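Local coordinates for protection of telomeres protein poz1 (Schizosaccharomyces pombe, PDB 5WE0) that acts at fission yeast telomeres as a DNA-binding protein that negatively regulates telomerase and telomere length, at residues I162-T168 with L185-K190; K224-V229 with Q237-V241. One frame throughout, in Å; residues are numbered along the deposited sequence.

Contact 1: residues I162-T168 with L185-K190; sequences IDHINFT and LQRLSK
The backbones of Ile-162 and Ser-189 come within 7.3 Å, CA to CA, and those of Thr-168 and Gln-186 within 8.3 Å, so the start of helix 164-174 lies beside the C-terminal part of helix 179-188 in an antiparallel helical hairpin. Asp-163 N-caps helix 164-174, its OD1 accepting from Asn-166 N. His-164 NE2 donates to Ser-189 OG at 3.2 Å, and the hydroxyl lies in the plane of the imidazole. With chi1 at 75°, OG sits between the backbone N and the carbonyl carbon, where it also donates to Gln-186 O, three residues back. That bond probably orients the hydroxyl to accept from the histidine. Ile-162 CG2 covers one face of the imidazole, over its centre. Lys-190 bends back at chi2 and chi4, bringing its CE obliquely to 3.2 Å from His-164 NE2. A leucine in place of the histidine would probably leave Ser-189 OG without its donor across the contact and Ile-162 CG2 without a flat face to lie on. Ile-162 CD1 also reaches Ser-189 O, at 3.3 Å. Deeper in, Phe-167 turns the edge of its ring to Ser-189 CB, 3.6 Å from CE2, while CZ meets Leu-185 CG at 3.9 Å. The same ring meets Phe-156 of helix 130-157. Gln-186 NE2 donates to Thr-168 OG1 at 3.1 Å, and that hydroxyl donates to His-164 O. Thr-168 N bonds the same carbonyl from its opposite face. Two short chains of hydrogen bonds thus join the segments through a serine and a threonine hydroxyl, each accepting across the contact and donating to a backbone carbonyl of its own segment. Gln-186 OE1 has no such partner: it is buried beside the Phe-167 ring, a probable cost of placing the amide there.

Contact 2: residues K224-V229 with Q237-V241; sequences KLQLEV and QREIV
Leu-225 and Val-241 meet at the apolar centre, where Leu-225 CD1 lies 3.3 Å from Val-241 CG1, tighter than usual for two carbons. The leucine carries CG anti to its backbone N (chi1 -177°), and from there CD1 extends between the two helices. The same methyl touches Ile-240 CG2 at 4.0 Å. Val-229, one turn further along, adds CG2 against Val-241 CG1 at 3.5 Å, the two valine side chains running antiparallel alongside each other. Beside this patch, Gln-237 folds back at chi2 and packs CG on Lys-224 CB at 4.0 Å. The polar edge belongs to Glu-228. Its extended chain crosses to the start of helix 238-241, where OE1 accepts from Gln-237 N at 2.9 Å. The bond is fairly straight, 162° at the hydrogen, and arrives on the syn side of the carboxylate, 24° out of its plane. Glu-228 OE1 also accepts from Phe-235 N, so one oxygen holds two backbone amides. OE2 lies 3.2 Å from Arg-238 N, at an angle too poor for a hydrogen bond. The carboxylate faces the start of this one-turn helix, whose N-H groups would probably favour its charge, though nearby Asp-234 may offset this with a like charge. Gln-237 NE2 turns to Phe-235 O and Glu-21 O, and Lys-224 NZ forms a salt bridge with Glu-62 of helix 54-64. Leu-225 also touches an aromatic side chain of another protein chain. The C-terminal helix 238-241 is thereby laid against the last turns of helix 209-230, close to the loop that follows helix 2-18.

How the contacts relate
Helices 2-18 to 130-157 precede both contacts in the chain. Contact 1 then closes a stretch of 16 residues, pairing the beginning of helix 164-174 with the end of helix 179-188 across a helical hairpin. The chain goes on through helices 193-206 and 209-230. Contact 2 closes a shorter loop of seven residues, in which the chain turns back on helix 209-230. That loop includes Cys-231, joined by a disulfide to Cys-113 of helix 93-115. The contacts follow in series and neither nest nor cross. The centres of contact 1 and contact 2 are about 42 Å apart, on opposite sides of the chain's centre. Helix 130-157 has residues touching both regions.

Contact 1: residues I162-T168 with L185-K190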
# COMPACT_ATOMS: atom_id res chain seq x y z
N ILE A 162 -10.22 -12.04 20.33
CA ILE A 162 -9.83 -11.98 18.93
C ILE A 162 -11.07 -11.89 18.05
O ILE A 162 -12.07 -12.58 18.30
CB ILE A 162 -8.99 -13.21 18.55
CG1 ILE A 162 -7.61 -13.12 19.17
CG2 ILE A 162 -8.87 -13.35 17.02
CD1 ILE A 162 -6.67 -14.18 18.64
N ASP A 163 -10.99 -11.07 17.00
CA ASP A 163 -12.02 -11.02 15.96
C ASP A 163 -11.73 -12.13 14.95
O ASP A 163 -11.11 -11.91 13.90
CB ASP A 163 -12.02 -9.63 15.35
CG ASP A 163 -13.02 -9.48 14.24
OD1 ASP A 163 -13.63 -10.49 13.80
OD2 ASP A 163 -13.20 -8.32 13.79
N HIS A 164 -12.22 -13.34 15.25
CA HIS A 164 -11.83 -14.52 14.48
C HIS A 164 -12.38 -14.50 13.07
O HIS A 164 -11.77 -15.07 12.16
CB HIS A 164 -12.26 -15.81 15.18
CG HIS A 164 -11.25 -16.32 16.16
ND1 HIS A 164 -11.43 -16.24 17.52
CD2 HIS A 164 -10.05 -16.90 15.96
CE1 HIS A 164 -10.38 -16.77 18.13
NE2 HIS A 164 -9.52 -17.17 17.20
N ILE A 165 -13.55 -13.90 12.88
CA ILE A 165 -14.17 -13.89 11.56
C ILE A 165 -13.34 -13.06 10.58
O ILE A 165 -12.98 -13.54 9.49
CB ILE A 165 -15.62 -13.36 11.68
CG1 ILE A 165 -16.50 -14.44 12.34
CG2 ILE A 165 -16.14 -12.93 10.30
CD1 ILE A 165 -17.83 -13.94 12.83
N ASN A 166 -13.03 -11.82 10.95
CA ASN A 166 -12.20 -10.97 10.09
C ASN A 166 -10.77 -11.47 10.02
O ASN A 166 -10.13 -11.37 8.96
CB ASN A 166 -12.26 -9.55 10.61
CG ASN A 166 -13.60 -8.92 10.37
OD1 ASN A 166 -14.21 -9.11 9.32
ND2 ASN A 166 -14.10 -8.23 11.38
N PHE A 167 -10.26 -12.02 11.12
CA PHE A 167 -8.93 -12.63 11.10
C PHE A 167 -8.85 -13.71 10.02
O PHE A 167 -7.89 -13.76 9.24
CB PHE A 167 -8.61 -13.22 12.47
CG PHE A 167 -7.19 -13.66 12.63
CD1 PHE A 167 -6.18 -13.03 11.93
CD2 PHE A 167 -6.86 -14.73 13.42
CE1 PHE A 167 -4.87 -13.45 12.06
CE2 PHE A 167 -5.56 -15.16 13.56
CZ PHE A 167 -4.57 -14.51 12.88
N THR A 168 -9.86 -14.58 9.98
CA THR A 168 -9.88 -15.66 9.00
C THR A 168 -10.02 -15.14 7.58
O THR A 168 -9.27 -15.53 6.69
CB THR A 168 -11.00 -16.64 9.35
OG1 THR A 168 -10.63 -17.37 10.52
CG2 THR A 168 -11.27 -17.59 8.18
N LEU A 185 -0.87 -20.36 12.43
CA LEU A 185 -1.45 -19.06 12.75
C LEU A 185 -2.83 -19.24 13.37
O LEU A 185 -3.21 -18.48 14.27
CB LEU A 185 -1.51 -18.20 11.49
CG LEU A 185 -1.57 -16.68 11.66
CD1 LEU A 185 -0.74 -16.21 12.83
CD2 LEU A 185 -1.08 -16.01 10.40
N GLN A 186 -3.57 -20.26 12.94
CA GLN A 186 -4.90 -20.48 13.48
C GLN A 186 -4.86 -21.21 14.82
O GLN A 186 -5.73 -20.99 15.66
CB GLN A 186 -5.76 -21.23 12.45
CG GLN A 186 -6.20 -20.35 11.27
CD GLN A 186 -7.27 -19.34 11.66
OE1 GLN A 186 -6.99 -18.35 12.35
NE2 GLN A 186 -8.50 -19.55 11.19
N ARG A 187 -3.86 -22.07 15.04
CA ARG A 187 -3.63 -22.59 16.39
C ARG A 187 -3.32 -21.46 17.36
O ARG A 187 -3.84 -21.42 18.48
CB ARG A 187 -2.49 -23.60 16.40
CG ARG A 187 -2.83 -25.01 15.93
CD ARG A 187 -1.72 -25.95 16.37
NE ARG A 187 -0.43 -25.50 15.84
CZ ARG A 187 0.07 -25.92 14.69
NH1 ARG A 187 -0.63 -26.79 13.97
NH2 ARG A 187 1.24 -25.47 14.26
N LEU A 188 -2.47 -20.54 16.94
CA LEU A 188 -1.99 -19.47 17.82
C LEU A 188 -3.10 -18.49 18.19
O LEU A 188 -3.08 -17.92 19.29
CB LEU A 188 -0.87 -18.75 17.10
CG LEU A 188 -0.45 -17.42 17.66
CD1 LEU A 188 0.04 -17.58 19.10
CD2 LEU A 188 0.59 -16.97 16.73
N SER A 189 -4.09 -18.30 17.31
CA SER A 189 -5.23 -17.48 17.65
C SER A 189 -6.05 -18.11 18.76
O SER A 189 -6.82 -17.40 19.43
CB SER A 189 -6.09 -17.25 16.41
OG SER A 189 -6.84 -18.40 16.07
N LYS A 190 -5.90 -19.41 18.99
CA LYS A 190 -6.62 -20.09 20.06
C LYS A 190 -5.83 -20.17 21.37
O LYS A 190 -6.43 -20.49 22.39
CB LYS A 190 -7.05 -21.49 19.60
CG LYS A 190 -8.06 -21.44 18.45
CD LYS A 190 -9.39 -20.85 18.93
CE LYS A 190 -10.20 -20.23 17.78
NZ LYS A 190 -10.36 -21.13 16.60

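Contact 2: residues K224-V229 with Q237-V241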
# COMPACT_ATOMS: atom_id res chain seq x y z
N LYS A 224 8.66 3.81 -9.09
CA LYS A 224 8.61 5.14 -9.68
C LYS A 224 9.68 5.31 -10.74
O LYS A 224 9.42 5.85 -11.83
CB LYS A 224 8.81 6.22 -8.62
CG LYS A 224 7.63 6.57 -7.73
CD LYS A 224 8.00 7.81 -6.89
CE LYS A 224 7.02 8.05 -5.77
NZ LYS A 224 7.58 8.88 -4.68
N LEU A 225 10.91 4.90 -10.42
CA LEU A 225 12.01 5.02 -11.37
C LEU A 225 11.74 4.23 -12.65
O LEU A 225 11.82 4.78 -13.75
CB LEU A 225 13.32 4.59 -10.71
CG LEU A 225 14.58 4.73 -11.56
CD1 LEU A 225 14.81 6.19 -11.78
CD2 LEU A 225 15.81 4.13 -10.89
N GLN A 226 11.37 2.94 -12.53
CA GLN A 226 11.12 2.12 -13.72
C GLN A 226 10.02 2.70 -14.59
O GLN A 226 10.10 2.65 -15.83
CB GLN A 226 10.68 0.69 -13.35
CG GLN A 226 11.57 -0.04 -12.42
CD GLN A 226 11.04 -1.42 -11.99
OE1 GLN A 226 10.22 -2.06 -12.65
NE2 GLN A 226 11.50 -1.85 -10.84
N LEU A 227 8.94 3.17 -13.98
CA LEU A 227 7.84 3.70 -14.76
C LEU A 227 8.26 4.94 -15.54
O LEU A 227 7.88 5.09 -16.70
CB LEU A 227 6.67 4.03 -13.83
CG LEU A 227 5.99 2.81 -13.19
CD1 LEU A 227 4.96 3.28 -12.19
CD2 LEU A 227 5.31 1.92 -14.24
N GLU A 228 9.09 5.80 -14.94
CA GLU A 228 9.52 7.01 -15.63
C GLU A 228 10.51 6.69 -16.74
O GLU A 228 10.36 7.14 -17.88
CB GLU A 228 10.13 8.01 -14.65
CG GLU A 228 10.69 9.27 -15.32
CD GLU A 228 10.96 10.41 -14.34
OE1 GLU A 228 10.17 10.61 -13.39
OE2 GLU A 228 12.00 11.09 -14.51
N VAL A 229 11.50 5.85 -16.43
CA VAL A 229 12.58 5.56 -17.36
C VAL A 229 12.06 4.73 -18.54
O VAL A 229 12.34 5.04 -19.69
CB VAL A 229 13.73 4.85 -16.62
CG1 VAL A 229 14.77 4.33 -17.58
CG2 VAL A 229 14.36 5.78 -15.59
N GLN A 237 11.48 11.82 -11.13
CA GLN A 237 12.68 11.04 -10.86
C GLN A 237 13.86 11.50 -11.70
O GLN A 237 14.88 10.80 -11.74
CB GLN A 237 12.42 9.54 -11.11
CG GLN A 237 11.40 8.89 -10.22
CD GLN A 237 11.77 9.03 -8.76
OE1 GLN A 237 12.78 8.48 -8.29
NE2 GLN A 237 10.98 9.79 -8.02
N ARG A 238 13.76 12.66 -12.36
CA ARG A 238 14.80 13.10 -13.29
C ARG A 238 16.16 13.20 -12.60
O ARG A 238 17.18 12.73 -13.13
CB ARG A 238 14.41 14.44 -13.93
CG ARG A 238 14.32 15.64 -12.98
CD ARG A 238 14.52 16.97 -13.70
NE ARG A 238 15.06 18.01 -12.83
CZ ARG A 238 16.34 18.13 -12.49
NH1 ARG A 238 17.24 17.26 -12.93
NH2 ARG A 238 16.73 19.11 -11.68
N GLU A 239 16.21 13.77 -11.39
CA GLU A 239 17.48 13.91 -10.68
C GLU A 239 18.07 12.58 -10.22
O GLU A 239 19.26 12.52 -9.92
CB GLU A 239 17.31 14.82 -9.46
CG GLU A 239 18.60 15.46 -8.95
CD GLU A 239 18.88 16.84 -9.53
OE1 GLU A 239 17.95 17.43 -10.12
OE2 GLU A 239 20.02 17.35 -9.37
N ILE A 240 17.27 11.52 -10.16
CA ILE A 240 17.77 10.19 -9.82
C ILE A 240 18.22 9.40 -11.05
O ILE A 240 19.26 8.74 -11.01
CB ILE A 240 16.69 9.42 -9.01
CG1 ILE A 240 16.50 10.04 -7.63
CG2 ILE A 240 17.04 7.94 -8.89
CD1 ILE A 240 15.08 10.51 -7.34
N VAL A 241 17.49 9.48 -12.16
CA VAL A 241 17.86 8.75 -13.37
C VAL A 241 19.17 9.28 -13.92
O VAL A 241 19.89 8.57 -14.63
CB VAL A 241 16.77 8.85 -14.46
CG1 VAL A 241 15.41 8.67 -13.89
CG2 VAL A 241 16.85 10.18 -15.22